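Local coordinates for protein pullulanase (PDB 2YOC) that hydrolyses alpha-1,6-glucosidic linkages in pullulan and in branched alpha-glucans, as a secreted glycosyl hydrolase, at residues Q865-R871 with N887-L893; V844-A848 with Q932-F936; G883-N887 with N897-P903. The contacts are given in a common frame with arbitrary orientation. Numbering follows the deposited sequence.

Contact 1. Residues Q865-R871 with N887-L893; sequences QGSELLR and NRVDYSL
A fully extended arginine, R871 (all t), runs back along its own loop: NH1 donates to Q865 O at 2.9 Å, while NH2 reaches N887 O at 3.0 Å in a weak hydrogen bond. V889 (chi1 t) covers one guanidinium face, CG2 lying 3.4 Å from NE. Residues 865-871 leave the last strand of the TIM barrel through G866 (phi/psi 104/-14) and a 3-10 turn at 867-868; L869 N and R871 N both bond G866 O, at 2.8 and 3.0 Å. Residues 887-893 run irregularly into a type I turn, D890-L893, with D890 OD1 accepting S892 N at 2.9 Å in an Asx turn. CA atoms pair G866-V889 (6.4 Å) and L869-L893 (7.6 Å). L869 (m,t) puts CD1 3.8 Å from Y891 CE1 and CD2 3.6 Å from L893 CD2; Q865 NE2 bonds Y891 OH weakly, at 3.3 Å. The chemistry is thus mixed: weak hydrogen bonds flank an apolar L869-V889-Y891-L893 cluster, and D421 salt-bridges R871 NH2, balancing its buried charge.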
ATOM      1  N   GLN B 865     -38.196  -9.906   4.586  1.00 65.38           N
ATOM      2  CA  GLN B 865     -39.590  -9.870   4.157  1.00 64.67           C
ATOM      3  C   GLN B 865     -40.048  -8.403   4.310  1.00 66.18           C
ATOM      4  O   GLN B 865     -39.765  -7.778   5.331  1.00 62.79           O
ATOM      5  CB  GLN B 865     -40.439 -10.813   5.034  1.00 65.70           C
ATOM      6  CG  GLN B 865     -41.882 -10.374   5.267  1.00 76.35           C
ATOM      7  CD  GLN B 865     -42.431 -10.810   6.602  1.00 83.70           C
ATOM      8  OE1 GLN B 865     -41.703 -11.115   7.557  1.00 72.79           O
ATOM      9  NE2 GLN B 865     -43.745 -10.790   6.704  1.00 77.70           N
ATOM     10  N   GLY B 866     -40.687  -7.877   3.270  1.00 64.99           N
ATOM     11  CA  GLY B 866     -41.239  -6.525   3.238  1.00 65.40           C
ATOM     12  C   GLY B 866     -40.464  -5.498   2.438  1.00 70.44           C
ATOM     13  O   GLY B 866     -40.995  -4.418   2.184  1.00 70.84           O
ATOM     14  N   SER B 867     -39.197  -5.794   2.046  1.00 67.44           N
ATOM     15  CA  SER B 867     -38.368  -4.838   1.285  1.00 66.39           C
ATOM     16  C   SER B 867     -38.981  -4.448  -0.049  1.00 69.39           C
ATOM     17  O   SER B 867     -38.824  -3.297  -0.479  1.00 69.37           O
ATOM     18  CB  SER B 867     -36.947  -5.343   1.112  1.00 65.89           C
ATOM     19  OG  SER B 867     -36.382  -5.582   2.385  1.00 68.15           O
ATOM     20  N   GLU B 868     -39.769  -5.386  -0.634  1.00 64.63           N
ATOM     21  CA  GLU B 868     -40.538  -5.232  -1.869  1.00 64.81           C
ATOM     22  C   GLU B 868     -41.738  -4.278  -1.661  1.00 68.42           C
ATOM     23  O   GLU B 868     -42.390  -3.902  -2.637  1.00 69.82           O
ATOM     24  CB  GLU B 868     -41.028  -6.623  -2.360  1.00 65.79           C
ATOM     25  CG  GLU B 868     -42.234  -7.223  -1.631  1.00 74.31           C
ATOM     26  CD  GLU B 868     -42.033  -7.810  -0.244  1.00 91.04           C
ATOM     27  OE1 GLU B 868     -40.885  -7.777   0.252  1.00 98.30           O
ATOM     28  OE2 GLU B 868     -43.010  -8.350   0.327  1.00 64.26           O
ATOM     29  N   LEU B 869     -42.067  -3.960  -0.378  1.00 62.13           N
ATOM     30  CA  LEU B 869     -43.164  -3.094   0.045  1.00 60.69           C
ATOM     31  C   LEU B 869     -42.604  -1.952   0.882  1.00 71.00           C
ATOM     32  O   LEU B 869     -43.240  -1.504   1.837  1.00 74.59           O
ATOM     33  CB  LEU B 869     -44.231  -3.883   0.828  1.00 59.52           C
ATOM     34  CG  LEU B 869     -44.817  -5.148   0.149  1.00 63.58           C
ATOM     35  CD1 LEU B 869     -45.767  -5.880   1.071  1.00 64.03           C
ATOM     36  CD2 LEU B 869     -45.472  -4.840  -1.188  1.00 63.54           C
ATOM     37  N   LEU B 870     -41.386  -1.490   0.543  1.00 68.29           N
ATOM     38  CA  LEU B 870     -40.687  -0.367   1.184  1.00 69.03           C
ATOM     39  C   LEU B 870     -40.759  -0.396   2.714  1.00 71.25           C
ATOM     40  O   LEU B 870     -40.774   0.660   3.352  1.00 71.24           O
ATOM     41  CB  LEU B 870     -41.256   0.964   0.629  1.00 71.03           C
ATOM     42  CG  LEU B 870     -41.293   1.095  -0.891  1.00 76.93           C
ATOM     43  CD1 LEU B 870     -42.222   2.175  -1.318  1.00 77.49           C
ATOM     44  CD2 LEU B 870     -39.917   1.351  -1.450  1.00 82.07           C
ATOM     45  N   ARG B 871     -40.811  -1.612   3.298  1.00 67.23           N
ATOM     46  CA  ARG B 871     -40.970  -1.834   4.737  1.00 66.85           C
ATOM     47  C   ARG B 871     -40.221  -0.862   5.590  1.00 69.89           C
ATOM     48  O   ARG B 871     -39.035  -0.595   5.360  1.00 68.22           O
ATOM     49  CB  ARG B 871     -40.657  -3.281   5.163  1.00 65.16           C
ATOM     50  CG  ARG B 871     -41.118  -3.629   6.578  1.00 74.54           C
ATOM     51  CD  ARG B 871     -40.610  -4.986   6.999  1.00 82.06           C
ATOM     52  NE  ARG B 871     -41.073  -5.370   8.333  1.00 87.22           N
ATOM     53  CZ  ARG B 871     -40.939  -6.589   8.840  1.00 88.74           C
ATOM     54  NH1 ARG B 871     -40.380  -7.556   8.120  1.00 65.17           N
ATOM     55  NH2 ARG B 871     -41.407  -6.866  10.046  1.00 79.33           N
ATOM     56  N   ASN B 887     -43.357  -3.815  13.780  1.00 74.68           N
ATOM     57  CA  ASN B 887     -42.992  -4.861  12.829  1.00 71.21           C
ATOM     58  C   ASN B 887     -44.104  -5.184  11.833  1.00 74.29           C
ATOM     59  O   ASN B 887     -44.123  -6.258  11.236  1.00 74.32           O
ATOM     60  CB  ASN B 887     -42.584  -6.097  13.607  1.00 64.98           C
ATOM     61  CG  ASN B 887     -41.244  -5.977  14.239  1.00 69.72           C
ATOM     62  OD1 ASN B 887     -40.213  -6.298  13.629  1.00 82.53           O
ATOM     63  ND2 ASN B 887     -41.239  -5.617  15.502  1.00 45.85           N
ATOM     64  N   ARG B 888     -45.007  -4.247  11.635  1.00 71.98           N
ATOM     65  CA  ARG B 888     -46.158  -4.388  10.761  1.00 72.65           C
ATOM     66  C   ARG B 888     -45.784  -4.383   9.294  1.00 78.91           C
ATOM     67  O   ARG B 888     -45.031  -3.510   8.840  1.00 77.77           O
ATOM     68  CB  ARG B 888     -47.166  -3.269  11.064  1.00 71.90           C
ATOM     69  CG  ARG B 888     -48.370  -3.236  10.164  1.00 76.82           C
ATOM     70  CD  ARG B 888     -49.289  -2.114  10.542  1.00 87.93           C
ATOM     71  NE  ARG B 888     -50.380  -2.006   9.581  1.00 97.81           N
ATOM     72  CZ  ARG B 888     -50.415  -1.132   8.582  1.00107.95           C
ATOM     73  NH1 ARG B 888     -49.426  -0.252   8.424  1.00 71.29           N
ATOM     74  NH2 ARG B 888     -51.441  -1.119   7.739  1.00103.69           N
ATOM     75  N   VAL B 889     -46.316  -5.383   8.560  1.00 78.04           N
ATOM     76  CA  VAL B 889     -46.181  -5.511   7.105  1.00 78.16           C
ATOM     77  C   VAL B 889     -47.600  -5.504   6.506  1.00 83.47           C
ATOM     78  O   VAL B 889     -48.309  -6.512   6.594  1.00 84.34           O
ATOM     79  CB  VAL B 889     -45.344  -6.731   6.644  1.00 80.47           C
ATOM     80  CG1 VAL B 889     -45.185  -6.739   5.125  1.00 80.15           C
ATOM     81  CG2 VAL B 889     -43.982  -6.722   7.302  1.00 79.56           C
ATOM     82  N   ASP B 890     -48.019  -4.367   5.932  1.00 79.62           N
ATOM     83  CA  ASP B 890     -49.357  -4.250   5.356  1.00 80.47           C
ATOM     84  C   ASP B 890     -49.533  -4.977   4.005  1.00 85.14           C
ATOM     85  O   ASP B 890     -49.213  -4.406   2.961  1.00 85.75           O
ATOM     86  CB  ASP B 890     -49.773  -2.779   5.250  1.00 83.06           C
ATOM     87  CG  ASP B 890     -51.177  -2.582   4.726  1.00 94.52           C
ATOM     88  OD1 ASP B 890     -51.938  -3.581   4.660  1.00 91.57           O
ATOM     89  OD2 ASP B 890     -51.521  -1.434   4.391  1.00108.50           O
ATOM     90  N   TYR B 891     -50.097  -6.200   4.012  1.00 81.33           N
ATOM     91  CA  TYR B 891     -50.292  -6.921   2.755  1.00 81.31           C
ATOM     92  C   TYR B 891     -51.479  -6.422   1.906  1.00 86.22           C
ATOM     93  O   TYR B 891     -51.669  -6.884   0.775  1.00 83.55           O
ATOM     94  CB  TYR B 891     -50.202  -8.461   2.914  1.00 82.85           C
ATOM     95  CG  TYR B 891     -48.778  -8.962   3.089  1.00 84.99           C
ATOM     96  CD1 TYR B 891     -47.909  -9.056   2.001  1.00 86.72           C
ATOM     97  CD2 TYR B 891     -48.297  -9.333   4.341  1.00 86.09           C
ATOM     98  CE1 TYR B 891     -46.585  -9.465   2.164  1.00 87.95           C
ATOM     99  CE2 TYR B 891     -46.979  -9.762   4.517  1.00 86.72           C
ATOM    100  CZ  TYR B 891     -46.121  -9.817   3.426  1.00 95.44           C
ATOM    101  OH  TYR B 891     -44.812 -10.229   3.589  1.00 92.73           O
ATOM    102  N   SER B 892     -52.232  -5.420   2.430  1.00 85.92           N
ATOM    103  CA  SER B 892     -53.345  -4.769   1.722  1.00 86.63           C
ATOM    104  C   SER B 892     -52.834  -3.513   0.971  1.00 89.92           C
ATOM    105  O   SER B 892     -53.618  -2.800   0.343  1.00 89.93           O
ATOM    106  CB  SER B 892     -54.471  -4.416   2.689  1.00 92.32           C
ATOM    107  OG  SER B 892     -54.342  -3.103   3.220  1.00105.57           O
ATOM    108  N   LEU B 893     -51.510  -3.264   1.058  1.00 85.79           N
ATOM    109  CA  LEU B 893     -50.728  -2.185   0.433  1.00 85.36           C
ATOM    110  C   LEU B 893     -51.307  -0.777   0.541  1.00 89.26           C
ATOM    111  O   LEU B 893     -51.621  -0.159  -0.471  1.00 88.72           O
ATOM    112  CB  LEU B 893     -50.323  -2.492  -1.034  1.00 84.64           C
ATOM    113  CG  LEU B 893     -49.967  -3.914  -1.470  1.00 87.02           C
ATOM    114  CD1 LEU B 893     -49.341  -3.875  -2.867  1.00 86.49           C
ATOM    115  CD2 LEU B 893     -49.021  -4.597  -0.482  1.00 87.00           C
TER

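Contact 2. Residues V844-A848 with Q932-F936; sequences VRMQA and QMTAF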
ATOM      1  N   VAL B 844     -37.796   5.574  -3.919  1.00 78.17           N
ATOM      2  CA  VAL B 844     -38.333   4.252  -4.275  1.00 76.26           C
ATOM      3  C   VAL B 844     -37.312   3.553  -5.163  1.00 78.24           C
ATOM      4  O   VAL B 844     -36.932   2.420  -4.886  1.00 77.93           O
ATOM      5  CB  VAL B 844     -39.748   4.280  -4.905  1.00 80.13           C
ATOM      6  CG1 VAL B 844     -40.118   2.930  -5.519  1.00 78.62           C
ATOM      7  CG2 VAL B 844     -40.787   4.688  -3.872  1.00 80.66           C
ATOM      8  N   ARG B 845     -36.813   4.263  -6.173  1.00 73.83           N
ATOM      9  CA  ARG B 845     -35.756   3.761  -7.045  1.00 72.37           C
ATOM     10  C   ARG B 845     -34.446   3.528  -6.231  1.00 73.31           C
ATOM     11  O   ARG B 845     -33.796   2.518  -6.451  1.00 71.41           O
ATOM     12  CB  ARG B 845     -35.555   4.682  -8.265  1.00 71.31           C
ATOM     13  CG  ARG B 845     -36.615   4.483  -9.347  1.00 65.83           C
ATOM     14  CD  ARG B 845     -36.314   5.296 -10.597  1.00 64.49           C
ATOM     15  NE  ARG B 845     -37.162   4.917 -11.729  1.00 78.14           N
ATOM     16  CZ  ARG B 845     -36.771   4.143 -12.742  1.00 91.79           C
ATOM     17  NH1 ARG B 845     -35.534   3.665 -12.783  1.00 69.23           N
ATOM     18  NH2 ARG B 845     -37.616   3.846 -13.723  1.00 85.71           N
HETATM   19  N   MSE B 846     -34.132   4.389  -5.230  1.00 69.40           N
HETATM   20  CA  MSE B 846     -32.968   4.207  -4.349  1.00 68.33           C
HETATM   21  C   MSE B 846     -33.018   2.834  -3.647  1.00 69.16           C
HETATM   22  O   MSE B 846     -31.995   2.148  -3.576  1.00 67.85           O
HETATM   23  CB  MSE B 846     -32.872   5.322  -3.306  1.00 71.31           C
HETATM   24  CG  MSE B 846     -32.089   6.525  -3.763  1.00 79.84           C
HETATM   25 SE   MSE B 846     -32.285   7.941  -2.443  1.00 90.07          SE
HETATM   26  CE  MSE B 846     -30.753   9.050  -2.861  1.00 86.70           C
ATOM     27  N   GLN B 847     -34.212   2.424  -3.181  1.00 64.04           N
ATOM     28  CA  GLN B 847     -34.435   1.123  -2.555  1.00 63.03           C
ATOM     29  C   GLN B 847     -34.113  -0.000  -3.577  1.00 65.50           C
ATOM     30  O   GLN B 847     -33.338  -0.909  -3.279  1.00 65.45           O
ATOM     31  CB  GLN B 847     -35.894   1.019  -2.032  1.00 64.47           C
ATOM     32  CG  GLN B 847     -36.240  -0.285  -1.299  1.00 72.33           C
ATOM     33  CD  GLN B 847     -36.461  -0.107   0.186  1.00 91.89           C
ATOM     34  OE1 GLN B 847     -36.102   0.915   0.764  1.00 86.13           O
ATOM     35  NE2 GLN B 847     -37.054  -1.105   0.845  1.00 88.91           N
ATOM     36  N   ALA B 848     -34.674   0.109  -4.782  1.00 60.39           N
ATOM     37  CA  ALA B 848     -34.499  -0.843  -5.863  1.00 59.95           C
ATOM     38  C   ALA B 848     -33.048  -0.972  -6.297  1.00 64.75           C
ATOM     39  O   ALA B 848     -32.573  -2.089  -6.507  1.00 64.58           O
ATOM     40  CB  ALA B 848     -35.359  -0.433  -7.037  1.00 61.55           C
ATOM     41  N   GLN B 932     -45.330   0.043  -7.265  1.00 73.69           N
ATOM     42  CA  GLN B 932     -44.160   0.429  -8.069  1.00 72.77           C
ATOM     43  C   GLN B 932     -42.928  -0.406  -7.590  1.00 76.23           C
ATOM     44  O   GLN B 932     -42.255  -1.037  -8.414  1.00 74.82           O
ATOM     45  CB  GLN B 932     -43.907   1.950  -7.902  1.00 73.96           C
ATOM     46  CG  GLN B 932     -42.852   2.572  -8.807  1.00 71.20           C
ATOM     47  CD  GLN B 932     -42.730   4.072  -8.585  1.00105.40           C
ATOM     48  OE1 GLN B 932     -41.679   4.589  -8.164  1.00101.61           O
ATOM     49  NE2 GLN B 932     -43.793   4.823  -8.878  1.00107.45           N
HETATM   50  N   MSE B 933     -42.678  -0.437  -6.252  1.00 71.60           N
HETATM   51  CA  MSE B 933     -41.580  -1.206  -5.668  1.00 69.41           C
HETATM   52  C   MSE B 933     -41.736  -2.714  -5.904  1.00 73.25           C
HETATM   53  O   MSE B 933     -40.743  -3.358  -6.241  1.00 73.86           O
HETATM   54  CB  MSE B 933     -41.393  -0.878  -4.172  1.00 70.92           C
HETATM   55  CG  MSE B 933     -40.129  -1.471  -3.560  1.00 76.14           C
HETATM   56 SE   MSE B 933     -38.503  -0.839  -4.417  1.00 83.80          SE
HETATM   57  CE  MSE B 933     -37.729  -2.579  -4.875  1.00 78.70           C
ATOM     58  N   THR B 934     -42.958  -3.282  -5.741  1.00 69.03           N
ATOM     59  CA  THR B 934     -43.182  -4.723  -5.969  1.00 68.46           C
ATOM     60  C   THR B 934     -42.807  -5.060  -7.415  1.00 74.08           C
ATOM     61  O   THR B 934     -42.061  -6.011  -7.638  1.00 74.62           O
ATOM     62  CB  THR B 934     -44.618  -5.157  -5.620  1.00 75.27           C
ATOM     63  OG1 THR B 934     -45.011  -4.557  -4.388  1.00 85.25           O
ATOM     64  CG2 THR B 934     -44.755  -6.639  -5.478  1.00 66.65           C
ATOM     65  N   ALA B 935     -43.248  -4.223  -8.375  1.00 71.14           N
ATOM     66  CA  ALA B 935     -42.956  -4.350  -9.802  1.00 70.86           C
ATOM     67  C   ALA B 935     -41.451  -4.350 -10.066  1.00 75.75           C
ATOM     68  O   ALA B 935     -40.965  -5.202 -10.818  1.00 76.90           O
ATOM     69  CB  ALA B 935     -43.619  -3.225 -10.573  1.00 72.54           C
ATOM     70  N   PHE B 936     -40.713  -3.438  -9.405  1.00 71.04           N
ATOM     71  CA  PHE B 936     -39.259  -3.356  -9.511  1.00 69.74           C
ATOM     72  C   PHE B 936     -38.606  -4.600  -8.925  1.00 71.26           C
ATOM     73  O   PHE B 936     -37.627  -5.091  -9.485  1.00 72.63           O
ATOM     74  CB  PHE B 936     -38.721  -2.125  -8.762  1.00 71.93           C
ATOM     75  CG  PHE B 936     -38.922  -0.765  -9.393  1.00 74.73           C
ATOM     76  CD1 PHE B 936     -39.189  -0.640 -10.757  1.00 78.38           C
ATOM     77  CD2 PHE B 936     -38.775   0.394  -8.642  1.00 77.65           C
ATOM     78  CE1 PHE B 936     -39.311   0.623 -11.349  1.00 80.49           C
ATOM     79  CE2 PHE B 936     -38.925   1.657  -9.230  1.00 81.40           C
ATOM     80  CZ  PHE B 936     -39.190   1.763 -10.580  1.00 79.67           C
TER
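F936 brings its ring up to three side chains of the helical turn 844-848: CE2 is 3.7 Å from R845 CG and 4.1 Å from V844 CG1, and CD2 is 3.9 Å from A848 CB. Beyond its aliphatic stem, R845 presents one face of its guanidinium to F936 CZ, while NH1 is taken up by the carbonyls of L1032 and W1049. One turn earlier on the partner helix, selenomethionine M933 bends at chi2 (t,p) and tucks between the helices; its SE approaches V844 O at 3.6 Å and Q847 CG at 3.9 Å, and its CE meets A848 CA at 3.8 Å. These are neighbouring outer helices of the (beta/alpha)8 barrel, 840-855 preceding the eighth strand and 927-945 following it, so they run nearly parallel: the segment axes cross at -24° and come within 10.0 Å. The CA atoms of A848 and F936 are 6.5 Å apart, as are those of V844 and M933, and A848 CB lies 3.9 Å from M933 CE. No hydrogen bond joins the two segments. Q932 OE1 sits 3.5 Å from V844 CG1, and L1032 packs on both A848 and F936.

Contact 3. Residues G883-N887 with N897-P903; sequences GDWFN and NYNVGMP
N897 opens residues 897-903 with left-handed backbone angles (68/26) and a t side chain pointing toward the short helix 883-886; its ND2 donates to W885 O at 3.1 Å, a carbonyl in the last turn of that helix. The closest CA atoms are those of N897 and F886, 7.4 Å apart. Y898 (-83/147) and N899 (47/70) then swing the chain outward before V900 returns, CB toward the helix. V900 O accepts from W885 NE1 at 2.9 Å, nearly straight at 164°, in the plane of the indole; V900 CG2 lies 4.3 Å from F886 CD1. The arrangement belongs to the long loop region after the eighth strand of the barrel, and W885 (chi1 t) also packs on helices 512-520 and 529-537, which lie in the range of the Pullulanase Ins domain. G901 follows at 142/166: a CB here would jam against V900 O and come within 3.7 Å of F886 CZ. Its own O meets the edge of the F886 ring (chi1 m), 3.9 Å from CE1. M902 points its CB away but sets its O 3.6 Å from F886 CZ, and P903 CA comes 4.1 Å from F886 CE1.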
ATOM      1  N   GLY B 883     -43.359  -5.540  19.088  1.00 80.81           N
ATOM      2  CA  GLY B 883     -44.670  -6.088  18.767  1.00 79.35           C
ATOM      3  C   GLY B 883     -45.203  -5.925  17.367  1.00 78.79           C
ATOM      4  O   GLY B 883     -44.469  -5.584  16.440  1.00 75.33           O
ATOM      5  N   ASP B 884     -46.506  -6.197  17.227  1.00 77.22           N
ATOM      6  CA  ASP B 884     -47.241  -6.105  15.971  1.00 77.96           C
ATOM      7  C   ASP B 884     -47.171  -4.680  15.407  1.00 82.91           C
ATOM      8  O   ASP B 884     -47.068  -4.517  14.189  1.00 81.26           O
ATOM      9  CB  ASP B 884     -48.712  -6.522  16.172  1.00 81.38           C
ATOM     10  CG  ASP B 884     -48.954  -7.981  16.533  1.00 95.69           C
ATOM     11  OD1 ASP B 884     -48.256  -8.857  15.972  1.00 96.01           O
ATOM     12  OD2 ASP B 884     -49.892  -8.249  17.329  1.00103.24           O
ATOM     13  N   TRP B 885     -47.203  -3.654  16.297  1.00 81.67           N
ATOM     14  CA  TRP B 885     -47.163  -2.251  15.905  1.00 82.00           C
ATOM     15  C   TRP B 885     -46.001  -1.866  14.995  1.00 85.08           C
ATOM     16  O   TRP B 885     -46.238  -1.486  13.850  1.00 84.56           O
ATOM     17  CB  TRP B 885     -47.234  -1.324  17.113  1.00 81.87           C
ATOM     18  CG  TRP B 885     -47.660   0.077  16.752  1.00 83.99           C
ATOM     19  CD1 TRP B 885     -46.879   1.195  16.727  1.00 86.84           C
ATOM     20  CD2 TRP B 885     -48.969   0.490  16.328  1.00 84.86           C
ATOM     21  NE1 TRP B 885     -47.626   2.284  16.332  1.00 86.92           N
ATOM     22  CE2 TRP B 885     -48.914   1.883  16.098  1.00 88.78           C
ATOM     23  CE3 TRP B 885     -50.191  -0.184  16.132  1.00 86.59           C
ATOM     24  CZ2 TRP B 885     -50.025   2.612  15.674  1.00 89.17           C
ATOM     25  CZ3 TRP B 885     -51.297   0.542  15.727  1.00 88.99           C
ATOM     26  CH2 TRP B 885     -51.207   1.921  15.492  1.00 90.29           C
ATOM     27  N   PHE B 886     -44.761  -1.967  15.487  1.00 81.29           N
ATOM     28  CA  PHE B 886     -43.589  -1.569  14.708  1.00 80.34           C
ATOM     29  C   PHE B 886     -43.175  -2.507  13.583  1.00 80.74           C
ATOM     30  O   PHE B 886     -42.737  -2.040  12.536  1.00 80.21           O
ATOM     31  CB  PHE B 886     -42.416  -1.191  15.619  1.00 82.45           C
ATOM     32  CG  PHE B 886     -42.683   0.074  16.391  1.00 85.55           C
ATOM     33  CD1 PHE B 886     -42.431   1.320  15.826  1.00 89.98           C
ATOM     34  CD2 PHE B 886     -43.235   0.024  17.665  1.00 89.56           C
ATOM     35  CE1 PHE B 886     -42.709   2.501  16.535  1.00 92.81           C
ATOM     36  CE2 PHE B 886     -43.522   1.201  18.372  1.00 93.94           C
ATOM     37  CZ  PHE B 886     -43.253   2.432  17.803  1.00 92.45           C
ATOM     38  N   ASN B 887     -43.357  -3.815  13.780  1.00 74.68           N
ATOM     39  CA  ASN B 887     -42.992  -4.861  12.829  1.00 71.21           C
ATOM     40  C   ASN B 887     -44.104  -5.184  11.833  1.00 74.29           C
ATOM     41  O   ASN B 887     -44.123  -6.258  11.236  1.00 74.32           O
ATOM     42  CB  ASN B 887     -42.584  -6.097  13.607  1.00 64.98           C
ATOM     43  CG  ASN B 887     -41.244  -5.977  14.239  1.00 69.72           C
ATOM     44  OD1 ASN B 887     -40.213  -6.298  13.629  1.00 82.53           O
ATOM     45  ND2 ASN B 887     -41.239  -5.617  15.502  1.00 45.85           N
ATOM     46  N   ASN B 897     -45.812   1.384   6.844  1.00 79.20           N
ATOM     47  CA  ASN B 897     -45.725   1.480   8.305  1.00 78.35           C
ATOM     48  C   ASN B 897     -44.699   2.542   8.764  1.00 81.60           C
ATOM     49  O   ASN B 897     -44.158   2.480   9.877  1.00 80.12           O
ATOM     50  CB  ASN B 897     -45.494   0.087   8.940  1.00 75.85           C
ATOM     51  CG  ASN B 897     -45.852  -0.021  10.393  1.00102.72           C
ATOM     52  OD1 ASN B 897     -46.974   0.281  10.810  1.00 98.46           O
ATOM     53  ND2 ASN B 897     -44.914  -0.525  11.184  1.00 95.36           N
ATOM     54  N   TYR B 898     -44.461   3.536   7.908  1.00 79.37           N
ATOM     55  CA  TYR B 898     -43.528   4.612   8.233  1.00 80.87           C
ATOM     56  C   TYR B 898     -44.232   5.656   9.075  1.00 85.70           C
ATOM     57  O   TYR B 898     -45.438   5.834   8.916  1.00 84.60           O
ATOM     58  CB  TYR B 898     -42.950   5.213   6.944  1.00 82.83           C
ATOM     59  CG  TYR B 898     -41.943   6.331   7.125  1.00 86.14           C
ATOM     60  CD1 TYR B 898     -40.613   6.056   7.440  1.00 87.60           C
ATOM     61  CD2 TYR B 898     -42.294   7.656   6.885  1.00 87.90           C
ATOM     62  CE1 TYR B 898     -39.669   7.078   7.556  1.00 87.70           C
ATOM     63  CE2 TYR B 898     -41.357   8.685   6.994  1.00 88.90           C
ATOM     64  CZ  TYR B 898     -40.045   8.391   7.330  1.00 94.95           C
ATOM     65  OH  TYR B 898     -39.124   9.404   7.444  1.00 97.32           O
ATOM     66  N   ASN B 899     -43.495   6.314   9.994  1.00 85.18           N
ATOM     67  CA  ASN B 899     -44.019   7.354  10.896  1.00 88.07           C
ATOM     68  C   ASN B 899     -45.343   6.913  11.564  1.00 92.70           C
ATOM     69  O   ASN B 899     -46.447   7.365  11.202  1.00 92.12           O
ATOM     70  CB  ASN B 899     -44.133   8.711  10.167  1.00 91.79           C
ATOM     71  CG  ASN B 899     -44.601   9.848  11.013  1.00118.52           C
ATOM     72  OD1 ASN B 899     -44.189  10.015  12.157  1.00110.35           O
ATOM     73  ND2 ASN B 899     -45.494  10.642  10.456  1.00120.71           N
ATOM     74  N   VAL B 900     -45.204   5.938  12.473  1.00 88.24           N
ATOM     75  CA  VAL B 900     -46.306   5.343  13.222  1.00 87.69           C
ATOM     76  C   VAL B 900     -46.043   5.528  14.708  1.00 87.94           C
ATOM     77  O   VAL B 900     -46.770   4.980  15.536  1.00 87.81           O
ATOM     78  CB  VAL B 900     -46.555   3.862  12.835  1.00 91.61           C
ATOM     79  CG1 VAL B 900     -47.036   3.746  11.394  1.00 91.66           C
ATOM     80  CG2 VAL B 900     -45.319   2.985  13.075  1.00 90.22           C
ATOM     81  N   GLY B 901     -45.009   6.308  15.018  1.00 81.89           N
ATOM     82  CA  GLY B 901     -44.592   6.620  16.379  1.00 81.51           C
ATOM     83  C   GLY B 901     -43.091   6.690  16.553  1.00 84.94           C
ATOM     84  O   GLY B 901     -42.336   6.251  15.681  1.00 81.52           O
HETATM   85  N   MSE B 902     -42.646   7.247  17.680  1.00 85.78           N
HETATM   86  CA  MSE B 902     -41.222   7.307  17.976  1.00 87.34           C
HETATM   87  C   MSE B 902     -40.793   5.896  18.382  1.00 95.34           C
HETATM   88  O   MSE B 902     -41.535   5.252  19.116  1.00 96.01           O
HETATM   89  CB  MSE B 902     -40.910   8.311  19.113  1.00 90.99           C
HETATM   90  CG  MSE B 902     -41.110   9.782  18.742  1.00 99.45           C
HETATM   91 SE   MSE B 902     -40.294  10.378  17.053  1.00107.60          SE
HETATM   92  CE  MSE B 902     -38.447  10.593  17.610  1.00102.50           C
ATOM     93  N   PRO B 903     -39.653   5.361  17.895  1.00 94.35           N
ATOM     94  CA  PRO B 903     -39.256   3.990  18.287  1.00 93.83           C
ATOM     95  C   PRO B 903     -38.816   3.881  19.758  1.00100.44           C
ATOM     96  O   PRO B 903     -38.770   4.905  20.451  1.00101.32           O
ATOM     97  CB  PRO B 903     -38.127   3.671  17.314  1.00 94.23           C
ATOM     98  CG  PRO B 903     -37.539   4.980  16.961  1.00 99.08           C
ATOM     99  CD  PRO B 903     -38.653   5.982  16.999  1.00 96.08           C
TER

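All three contacts gather round the chain that leaves the eighth barrel strand, 860-864. Contacts 1 and 3 share N887, their centres 12 Å apart, and their segments alternate along the sequence; R888 CD meets N897 OD1 at 3.3 Å. Contact 1 also touches contact 2, 13 Å away between centres: S867 O lies 3.1 Å from Q847 NE2 and E868 O 3.2 Å from T934 OG1, both probable hydrogen bonds. Contacts 2 and 3 stay apart, about 10 Å between nearest atoms. Contact 1 begins at the C-terminal end of the barrel strands, the end where enzymes of this fold carry their active site. The N887 side chain is about 10 Å from a bound calcium ion.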